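Local coordinates for protein adhesin YadA (Yersinia enterocolitica, PDB 1P9H) that binds collagen and forms a fibrillar matrix on the bacterial surface, promoting attachment to and invasion of host cells and protecting the bacterium from serum and phagocytes, at residues T20-S25 against A50-H56; G75-T81 against G89-L95; V113-A119 against V126-S132; V140-S146 against I156-S162. All blocks are in the same frame, centred on the assembly; numbering follows the deposited sequence.

The four contacts follow one another along the collagen-binding head of YadA, and none nests within or crosses another. The chain enters on strand 22-24, runs through a hairpin and a partly unmodelled loop, and returns on strand 51-52. Contact 1 closes this excursion and sets the first strands of the two sheets across from each other. Further on, each contact closes one coil of the left-handed parallel beta-roll. Contact 2 joins successive turns and strands of the sheet that begins with 51-52. Contacts 3 and 4 join strands and turns of the sheet that begins with 22-24. These last two touch, because strands 126-128 and 140-142 are neighbours. Contacts 1 and 4 lie about 35 Å apart, centre to centre.

Contact 1: residues T20-S25 against A50-H56; sequences TAVQIS and ASAKGIH
Residues 20-25 and 50-56 run past each other in opposite directions, with Gln23 facing Ala52 and Ser25 facing Ala50. They form the N-terminal end of the left-handed parallel beta-roll. Strand 22-24 belongs to one sheet and strand 51-52 to the other, so the contact bridges the two sheets. Side chains supply the acceptors for its bonds. The Gln23 chain leaves with CG anti to the backbone N (chi1 -177°) and stays extended. This carries OE1 to Ala52 N at 2.9 Å, in a nearly straight bond of 171°. A water adds a second link, giving hydrogen bonds to Gln23 OE1 and Ala52 O. The other amide atom, NE2, binds Glu35 and Gly33 of the second subunit. Ser25 OG accepts from Ala50 N at 2.8 Å and also binds Glu35 of that subunit. Beyond Gln23, toward Thr20, small groups pack: Ala21 CB meets Ala52 CB at 4.0 Å, and Ala52 CB rests 3.5 Å from Val22 O. Val22 and Ile24 point away, and Ile24 packs on Ile24 of both other subunits. At the far end His56 N makes a weak bond to Thr20 OG1. There His56 CD2 touches Thr20 CB at 3.6 Å, and His56 CA sits 3.1 Å from Thr20 O.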
# COMPACT_ATOMS: atom_id res chain seq x y z
N THR A 20 -3.24 28.59 8.23
CA THR A 20 -3.13 27.76 7.04
C THR A 20 -2.88 26.30 7.41
O THR A 20 -3.04 25.41 6.58
CB THR A 20 -1.97 28.21 6.14
OG1 THR A 20 -0.74 28.11 6.86
CG2 THR A 20 -2.18 29.65 5.68
N ALA A 21 -2.48 26.06 8.66
CA ALA A 21 -2.18 24.70 9.10
C ALA A 21 -3.16 24.16 10.12
O ALA A 21 -3.94 24.91 10.71
CB ALA A 21 -0.77 24.66 9.67
N VAL A 22 -3.13 22.85 10.32
CA VAL A 22 -3.97 22.19 11.30
C VAL A 22 -3.04 21.55 12.32
O VAL A 22 -2.21 20.71 11.96
CB VAL A 22 -4.86 21.09 10.68
CG1 VAL A 22 -5.56 20.30 11.80
CG2 VAL A 22 -5.89 21.71 9.75
N GLN A 23 -3.17 21.97 13.57
CA GLN A 23 -2.34 21.43 14.63
C GLN A 23 -3.28 21.00 15.74
O GLN A 23 -3.97 21.82 16.33
CB GLN A 23 -1.36 22.50 15.13
CG GLN A 23 -0.40 22.03 16.21
CD GLN A 23 0.61 23.11 16.57
OE1 GLN A 23 1.48 23.45 15.78
NE2 GLN A 23 0.47 23.66 17.77
N ILE A 24 -3.30 19.70 16.02
CA ILE A 24 -4.18 19.18 17.05
C ILE A 24 -3.42 18.39 18.10
O ILE A 24 -3.03 17.24 17.88
CB ILE A 24 -5.28 18.28 16.44
CG1 ILE A 24 -6.06 19.06 15.38
CG2 ILE A 24 -6.22 17.78 17.54
CD1 ILE A 24 -7.08 18.24 14.62
N SER A 25 -3.20 19.03 19.25
CA SER A 25 -2.51 18.40 20.36
C SER A 25 -3.53 17.58 21.15
O SER A 25 -4.74 17.73 20.96
CB SER A 25 -1.89 19.47 21.26
OG SER A 25 -0.90 20.21 20.57
N ALA A 50 1.43 18.96 19.59
CA ALA A 50 1.67 18.60 18.20
C ALA A 50 2.29 19.84 17.59
O ALA A 50 2.15 20.94 18.13
CB ALA A 50 0.36 18.26 17.51
N SER A 51 2.98 19.68 16.47
CA SER A 51 3.64 20.80 15.82
C SER A 51 3.51 20.79 14.30
O SER A 51 4.11 19.95 13.63
CB SER A 51 5.12 20.82 16.21
OG SER A 51 5.80 21.89 15.58
N ALA A 52 2.70 21.71 13.77
CA ALA A 52 2.51 21.84 12.33
C ALA A 52 3.33 23.07 11.94
O ALA A 52 2.84 24.20 12.01
CB ALA A 52 1.04 22.05 12.02
N LYS A 53 4.57 22.84 11.53
CA LYS A 53 5.48 23.93 11.16
C LYS A 53 5.44 24.40 9.72
O LYS A 53 5.95 25.48 9.40
CB LYS A 53 6.92 23.53 11.49
CG LYS A 53 7.19 23.24 12.95
CD LYS A 53 8.66 22.92 13.15
CE LYS A 53 8.99 22.66 14.61
NZ LYS A 53 10.45 22.43 14.79
N GLY A 54 4.85 23.61 8.84
CA GLY A 54 4.79 24.01 7.45
C GLY A 54 3.48 24.64 7.05
O GLY A 54 2.44 24.36 7.66
N ILE A 55 3.52 25.50 6.05
CA ILE A 55 2.31 26.15 5.56
C ILE A 55 1.42 25.04 5.02
O ILE A 55 1.87 24.19 4.26
CB ILE A 55 2.63 27.15 4.43
CG1 ILE A 55 3.62 28.20 4.92
CG2 ILE A 55 1.34 27.81 3.95
CD1 ILE A 55 4.06 29.18 3.86
N HIS A 56 0.15 25.05 5.42
CA HIS A 56 -0.82 24.05 4.97
C HIS A 56 -0.55 22.66 5.54
O HIS A 56 -1.19 21.69 5.12
CB HIS A 56 -0.83 23.97 3.44
CG HIS A 56 -1.22 25.25 2.77
ND1 HIS A 56 -0.76 25.61 1.52
CD2 HIS A 56 -2.05 26.25 3.17
CE1 HIS A 56 -1.29 26.77 1.18
NE2 HIS A 56 -2.07 27.18 2.16
O HOH W 1 -3.86 22.62 6.34
O HOH W 2 1.79 25.60 14.08

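Contact 2: residues G75-T81 against G89-L95; sequences GAGSIAT and GPLSKAL
Gly75 O is gripped twice by Ser78, whose CB lies 3.6 Å from Gly89 O across the contact. Ser78 N reaches Gly75 O at 3.0 Å and closes the type II turn. Ser78 OG donates to Gly75 O at 2.7 Å from the same face of that carbonyl's plane. Its chi1 of 62° sets OG between the backbone N and the carbonyl carbon, which turns it back over the turn. The next coil has its own type II turn, from Gly89 to Ser92. Leu91 N ties the two turns together by donating to Ala76 O at 2.9 Å. This stacking of a turn and a short parallel strand on the next copy is the repeat of the left-handed beta-roll. Ile79 pairs with Lys93 and Ala80 with Ala94. Ile79 N donates to Ser92 O, Ala94 N to Ile79 O, and Thr81 N to Ala94 O. Ile79 and Lys93 lie on the outer face and meet CB to CB at 4.1 Å. The Lys93 chain then leads away, and NZ binds Thr107. Ala80 and Ala94 face the interior, against Ala73 and Ala87 of the other sheet. A water donates to Gly77 O at 2.7 Å and weakly to Ser92 O.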
# COMPACT_ATOMS: atom_id res chain seq x y z
N GLY A 75 -0.45 10.69 14.43
CA GLY A 75 -0.03 9.59 15.28
C GLY A 75 0.96 10.07 16.32
O GLY A 75 1.72 11.02 16.08
N ALA A 76 0.94 9.44 17.49
CA ALA A 76 1.84 9.84 18.56
C ALA A 76 3.29 9.70 18.11
O ALA A 76 3.70 8.64 17.63
CB ALA A 76 1.59 8.99 19.80
N GLY A 77 4.06 10.77 18.25
CA GLY A 77 5.46 10.72 17.87
C GLY A 77 5.71 10.60 16.38
O GLY A 77 6.85 10.35 15.97
N SER A 78 4.68 10.77 15.56
CA SER A 78 4.85 10.68 14.12
C SER A 78 5.66 11.88 13.63
O SER A 78 5.59 12.97 14.21
CB SER A 78 3.49 10.63 13.41
OG SER A 78 2.74 11.80 13.65
N ILE A 79 6.42 11.69 12.56
CA ILE A 79 7.26 12.74 12.01
C ILE A 79 7.23 12.77 10.49
O ILE A 79 7.50 11.76 9.85
CB ILE A 79 8.74 12.54 12.42
CG1 ILE A 79 8.86 12.46 13.94
CG2 ILE A 79 9.58 13.69 11.88
CD1 ILE A 79 10.24 12.02 14.43
N ALA A 80 6.89 13.92 9.93
CA ALA A 80 6.88 14.11 8.48
C ALA A 80 7.85 15.27 8.30
O ALA A 80 7.49 16.43 8.49
CB ALA A 80 5.48 14.50 8.00
N THR A 81 9.09 14.93 7.94
CA THR A 81 10.17 15.90 7.77
C THR A 81 10.25 16.55 6.39
O THR A 81 10.74 17.66 6.26
CB THR A 81 11.53 15.23 8.06
OG1 THR A 81 11.46 14.47 9.27
CG2 THR A 81 12.62 16.27 8.19
N GLY A 89 0.72 6.92 11.87
CA GLY A 89 0.97 5.78 12.73
C GLY A 89 1.90 6.22 13.84
O GLY A 89 2.69 7.16 13.66
N PRO A 90 1.83 5.59 15.02
CA PRO A 90 2.72 5.99 16.11
C PRO A 90 4.18 5.73 15.75
O PRO A 90 4.53 4.64 15.29
CB PRO A 90 2.24 5.13 17.28
CG PRO A 90 1.72 3.89 16.60
CD PRO A 90 0.97 4.46 15.41
N LEU A 91 5.01 6.75 15.93
CA LEU A 91 6.44 6.68 15.63
C LEU A 91 6.76 6.47 14.15
O LEU A 91 7.86 6.05 13.80
CB LEU A 91 7.11 5.59 16.48
CG LEU A 91 6.98 5.81 17.99
CD1 LEU A 91 7.70 4.69 18.73
CD2 LEU A 91 7.57 7.16 18.37
N SER A 92 5.79 6.77 13.29
CA SER A 92 5.98 6.64 11.85
C SER A 92 6.75 7.86 11.37
O SER A 92 6.50 8.97 11.83
CB SER A 92 4.61 6.58 11.15
OG SER A 92 4.76 6.46 9.74
N LYS A 93 7.70 7.67 10.46
CA LYS A 93 8.49 8.80 9.99
C LYS A 93 8.80 8.83 8.50
O LYS A 93 9.37 7.90 7.93
CB LYS A 93 9.78 8.94 10.81
CG LYS A 93 10.67 7.72 10.89
CD LYS A 93 11.82 7.98 11.87
CE LYS A 93 12.85 6.86 11.86
NZ LYS A 93 12.30 5.58 12.40
N ALA A 94 8.37 9.92 7.87
CA ALA A 94 8.60 10.16 6.45
C ALA A 94 9.78 11.12 6.51
O ALA A 94 9.63 12.30 6.84
CB ALA A 94 7.38 10.83 5.83
N LEU A 95 10.96 10.60 6.18
CA LEU A 95 12.22 11.34 6.28
C LEU A 95 12.73 12.12 5.08
O LEU A 95 13.87 12.60 5.10
CB LEU A 95 13.31 10.38 6.74
CG LEU A 95 13.01 9.61 8.03
CD1 LEU A 95 14.12 8.61 8.30
CD2 LEU A 95 12.86 10.58 9.18
O HOH W 3 8.55 9.08 14.38

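Contact 3: residues V113-A119 against V126-S132; sequences VAIGARA and VAVGFNS
Parts of two successive coils of the YadA head meet here, each with a strand that runs into a type II turn. Val113 pairs with Val126, Ala114 with Ala127 and Ile115 with Val128. The strand axes are 4.7 Å apart and only 5° from parallel. Ala127 N donates to Val113 O, Ile115 N to Ala127 O at 2.7 Å, and Gly129 N to Ile115 O. The bonding continues into the turns, where Asn131 N reaches Ala117 O at 3.0 Å, in the carbonyl plane. Ala114 and Ala127 face into the roll and touch Thr121. The valines and Ile115 face the other subunits: Ile115 packs on Ile115 of both neighbours. Within the sheet, Ile115 CB meets Val128 CG1 at 4.2 Å.

Phe130 packs on the turn of the preceding coil. Its CG is anti to the backbone N (chi1 -176°), and the ring lies beside that turn with Ala117 O over one face. Ala117 CB touches Phe130 CD2 at 3.7 Å. The Arg118 chain runs extended alongside the ring, pointing the same way, and its CD comes 3.9 Å from Phe130 CZ. The guanidinium is tilted 42° to the ring. Between the two turns, Ala119 CB packs on Ser132 OG at 3.5 Å. That hydroxyl donates to Gly129 O at 2.8 Å, and Ser132 N grips the same oxygen. Asn131 ND2 binds Ser145 in the next coil. Strand beside strand and turn upon turn, in register, is the repeating pattern of the left-handed parallel beta-roll.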
# COMPACT_ATOMS: atom_id res chain seq x y z
N VAL A 113 7.89 4.72 -0.33
CA VAL A 113 6.60 4.26 0.18
C VAL A 113 6.85 3.12 1.16
O VAL A 113 7.49 2.12 0.81
CB VAL A 113 5.70 3.71 -0.97
CG1 VAL A 113 4.45 3.05 -0.39
CG2 VAL A 113 5.32 4.83 -1.93
N ALA A 114 6.38 3.27 2.40
CA ALA A 114 6.54 2.22 3.41
C ALA A 114 5.19 2.01 4.07
O ALA A 114 4.71 2.88 4.80
CB ALA A 114 7.60 2.61 4.44
N ILE A 115 4.59 0.85 3.82
CA ILE A 115 3.27 0.52 4.36
C ILE A 115 3.33 -0.72 5.24
O ILE A 115 3.73 -1.79 4.78
CB ILE A 115 2.26 0.25 3.21
CG1 ILE A 115 2.31 1.39 2.19
CG2 ILE A 115 0.86 0.09 3.78
CD1 ILE A 115 1.94 2.76 2.75
N GLY A 116 2.93 -0.57 6.50
CA GLY A 116 2.96 -1.69 7.43
C GLY A 116 3.82 -1.35 8.63
O GLY A 116 4.74 -0.55 8.52
N ALA A 117 3.51 -1.93 9.78
CA ALA A 117 4.31 -1.66 10.96
C ALA A 117 5.74 -2.12 10.69
O ALA A 117 5.96 -3.19 10.11
CB ALA A 117 3.74 -2.39 12.17
N ARG A 118 6.71 -1.29 11.09
CA ARG A 118 8.13 -1.58 10.90
C ARG A 118 8.60 -1.65 9.45
O ARG A 118 9.75 -2.01 9.19
CB ARG A 118 8.51 -2.87 11.64
CG ARG A 118 8.41 -2.77 13.15
CD ARG A 118 8.84 -4.05 13.83
NE ARG A 118 8.75 -3.97 15.28
CZ ARG A 118 9.01 -4.98 16.10
NH1 ARG A 118 9.39 -6.15 15.61
NH2 ARG A 118 8.91 -4.81 17.41
N ALA A 119 7.73 -1.31 8.51
CA ALA A 119 8.13 -1.32 7.10
C ALA A 119 9.15 -0.20 6.94
O ALA A 119 9.02 0.86 7.55
CB ALA A 119 6.93 -1.07 6.20
N VAL A 126 9.84 0.93 -2.41
CA VAL A 126 8.51 0.54 -1.97
C VAL A 126 8.64 -0.65 -1.03
O VAL A 126 9.24 -1.67 -1.38
CB VAL A 126 7.61 0.12 -3.15
CG1 VAL A 126 6.29 -0.44 -2.61
CG2 VAL A 126 7.35 1.30 -4.06
N ALA A 127 8.08 -0.51 0.17
CA ALA A 127 8.10 -1.59 1.15
C ALA A 127 6.68 -1.73 1.67
O ALA A 127 6.12 -0.79 2.23
CB ALA A 127 9.06 -1.25 2.30
N VAL A 128 6.08 -2.90 1.45
CA VAL A 128 4.73 -3.16 1.93
C VAL A 128 4.73 -4.47 2.69
O VAL A 128 5.10 -5.51 2.15
CB VAL A 128 3.71 -3.26 0.78
CG1 VAL A 128 2.31 -3.47 1.35
CG2 VAL A 128 3.73 -1.99 -0.06
N GLY A 129 4.33 -4.41 3.96
CA GLY A 129 4.30 -5.60 4.78
C GLY A 129 5.00 -5.37 6.11
O GLY A 129 5.91 -4.54 6.21
N PHE A 130 4.58 -6.10 7.13
CA PHE A 130 5.19 -5.97 8.44
C PHE A 130 6.68 -6.30 8.34
O PHE A 130 7.06 -7.35 7.84
CB PHE A 130 4.49 -6.92 9.43
CG PHE A 130 4.99 -6.80 10.84
CD1 PHE A 130 6.15 -7.46 11.25
CD2 PHE A 130 4.31 -6.02 11.77
CE1 PHE A 130 6.61 -7.35 12.56
CE2 PHE A 130 4.76 -5.91 13.08
CZ PHE A 130 5.91 -6.57 13.48
N ASN A 131 7.51 -5.37 8.80
CA ASN A 131 8.96 -5.54 8.79
C ASN A 131 9.58 -5.72 7.40
O ASN A 131 10.67 -6.28 7.27
CB ASN A 131 9.36 -6.71 9.69
CG ASN A 131 10.84 -6.71 10.03
OD1 ASN A 131 11.39 -5.67 10.42
ND2 ASN A 131 11.49 -7.86 9.90
N SER A 132 8.88 -5.26 6.37
CA SER A 132 9.42 -5.34 5.01
C SER A 132 10.56 -4.33 4.91
O SER A 132 10.51 -3.28 5.55
CB SER A 132 8.33 -5.03 3.97
OG SER A 132 7.74 -3.76 4.19
O HOH W 4 12.08 -2.89 8.56

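Contact 4: residues V140-S146 against I156-S162; sequences VAIGHSS and IAIGDRS
A charged cluster at the turns of two neighbouring coils marks this contact within the collagen-binding head. His144 and Asp160 hold equivalent places in type II turns and lie side by side. His144 ND1 donates to Asp160 OD2 at 2.7 Å. The oxygen is in the plane of the imidazole and is met on its syn side, while the ring and carboxylate planes differ by 26°. Both side chains leave with CG anti to the backbone N, chi1 being 177° for Asp160, which sends them outward together. The other oxygen, Asp160 OD1, takes a salt bridge from Arg161 NH1 at 2.7 Å through its syn lone pair. The Arg161 chain runs extended beside His144, and a turn at its last torsion sets one guanidinium face over His144 CE1, which lies 3.6 Å from Arg161 NH2. The planes stand 76° apart, so the ring meets that face edge-on. The carboxylate would tend to favour a protonated imidazole, and the guanidinium would oppose it. Asp160 OD2 also accepts from Asn138 of the third subunit, so the cluster spans the trimer interface.

Arg161 N donates to His144 O at 2.7 Å, which ties the two turns together through their backbones. The parallel strands continue the bonding through Ala157 N to Val140 O, Ile142 N to Ala157 O and Gly159 N to Ile142 O. Val140 CB packs on Ile156 CG1 at 3.8 Å. Ile142 and Ile158 meet their own counterparts in the second subunit. Ser146 OG and Ser146 N both bind Gly143 O, bracing the turn. Type II turns that lead from one sheet to the other, several closed by a serine hydroxyl as here, recur along the YadA head beta-roll.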
# COMPACT_ATOMS: atom_id res chain seq x y z
N VAL A 140 11.96 -2.82 -4.30
CA VAL A 140 10.58 -3.13 -3.93
C VAL A 140 10.56 -4.40 -3.08
O VAL A 140 11.08 -5.43 -3.49
CB VAL A 140 9.71 -3.38 -5.19
CG1 VAL A 140 8.31 -3.83 -4.79
CG2 VAL A 140 9.64 -2.11 -6.03
N ALA A 141 9.95 -4.31 -1.91
CA ALA A 141 9.84 -5.44 -1.01
C ALA A 141 8.39 -5.57 -0.57
O ALA A 141 7.88 -4.71 0.16
CB ALA A 141 10.74 -5.23 0.21
N ILE A 142 7.72 -6.62 -1.04
CA ILE A 142 6.31 -6.85 -0.71
C ILE A 142 6.15 -8.15 0.06
O ILE A 142 6.48 -9.22 -0.45
CB ILE A 142 5.43 -6.94 -1.98
CG1 ILE A 142 5.69 -5.75 -2.91
CG2 ILE A 142 3.95 -7.00 -1.59
CD1 ILE A 142 5.32 -4.40 -2.32
N GLY A 143 5.64 -8.06 1.28
CA GLY A 143 5.44 -9.24 2.10
C GLY A 143 6.12 -9.12 3.45
O GLY A 143 7.09 -8.37 3.60
N HIS A 144 5.61 -9.86 4.43
CA HIS A 144 6.19 -9.86 5.76
C HIS A 144 7.68 -10.21 5.71
O HIS A 144 8.06 -11.25 5.18
CB HIS A 144 5.47 -10.86 6.67
CG HIS A 144 6.25 -11.22 7.90
ND1 HIS A 144 6.75 -12.48 8.12
CD2 HIS A 144 6.63 -10.47 8.96
CE1 HIS A 144 7.41 -12.50 9.26
NE2 HIS A 144 7.35 -11.29 9.79
N SER A 145 8.50 -9.34 6.29
CA SER A 145 9.94 -9.54 6.34
C SER A 145 10.60 -9.79 4.99
O SER A 145 11.63 -10.47 4.91
CB SER A 145 10.28 -10.67 7.33
OG SER A 145 10.02 -10.25 8.66
N SER A 146 10.01 -9.25 3.93
CA SER A 146 10.60 -9.37 2.60
C SER A 146 11.81 -8.45 2.67
O SER A 146 11.81 -7.46 3.41
CB SER A 146 9.62 -8.92 1.52
OG SER A 146 9.08 -7.64 1.78
N ILE A 156 13.64 -6.66 -6.63
CA ILE A 156 12.33 -6.84 -6.00
C ILE A 156 12.27 -8.16 -5.24
O ILE A 156 12.78 -9.17 -5.71
CB ILE A 156 11.20 -6.87 -7.07
CG1 ILE A 156 11.19 -5.57 -7.87
CG2 ILE A 156 9.85 -7.11 -6.41
CD1 ILE A 156 12.13 -5.59 -9.06
N ALA A 157 11.64 -8.13 -4.07
CA ALA A 157 11.45 -9.34 -3.27
C ALA A 157 9.94 -9.43 -3.07
O ALA A 157 9.32 -8.48 -2.58
CB ALA A 157 12.16 -9.21 -1.93
N ILE A 158 9.37 -10.57 -3.44
CA ILE A 158 7.93 -10.81 -3.34
C ILE A 158 7.59 -12.02 -2.48
O ILE A 158 8.02 -13.13 -2.77
CB ILE A 158 7.33 -11.08 -4.75
CG1 ILE A 158 7.53 -9.86 -5.64
CG2 ILE A 158 5.86 -11.46 -4.64
CD1 ILE A 158 7.15 -10.10 -7.09
N GLY A 159 6.80 -11.80 -1.42
CA GLY A 159 6.40 -12.92 -0.58
C GLY A 159 6.96 -12.91 0.83
O GLY A 159 7.95 -12.24 1.11
N ASP A 160 6.31 -13.65 1.71
CA ASP A 160 6.75 -13.74 3.10
C ASP A 160 8.22 -14.17 3.13
O ASP A 160 8.60 -15.17 2.53
CB ASP A 160 5.91 -14.76 3.86
CG ASP A 160 6.38 -14.96 5.29
OD1 ASP A 160 7.16 -15.90 5.54
OD2 ASP A 160 5.99 -14.15 6.15
N ARG A 161 9.03 -13.37 3.83
CA ARG A 161 10.46 -13.63 4.00
C ARG A 161 11.30 -13.73 2.73
O ARG A 161 12.46 -14.15 2.78
CB ARG A 161 10.66 -14.88 4.86
CG ARG A 161 10.16 -14.73 6.29
CD ARG A 161 10.34 -16.02 7.09
NE ARG A 161 10.01 -15.86 8.50
CZ ARG A 161 8.78 -15.89 9.01
NH1 ARG A 161 7.73 -16.06 8.22
NH2 ARG A 161 8.60 -15.75 10.32
N SER A 162 10.74 -13.35 1.59
CA SER A 162 11.50 -13.41 0.35
C SER A 162 12.66 -12.44 0.42
O SER A 162 12.53 -11.31 0.90
CB SER A 162 10.62 -13.09 -0.86
OG SER A 162 9.68 -14.13 -1.07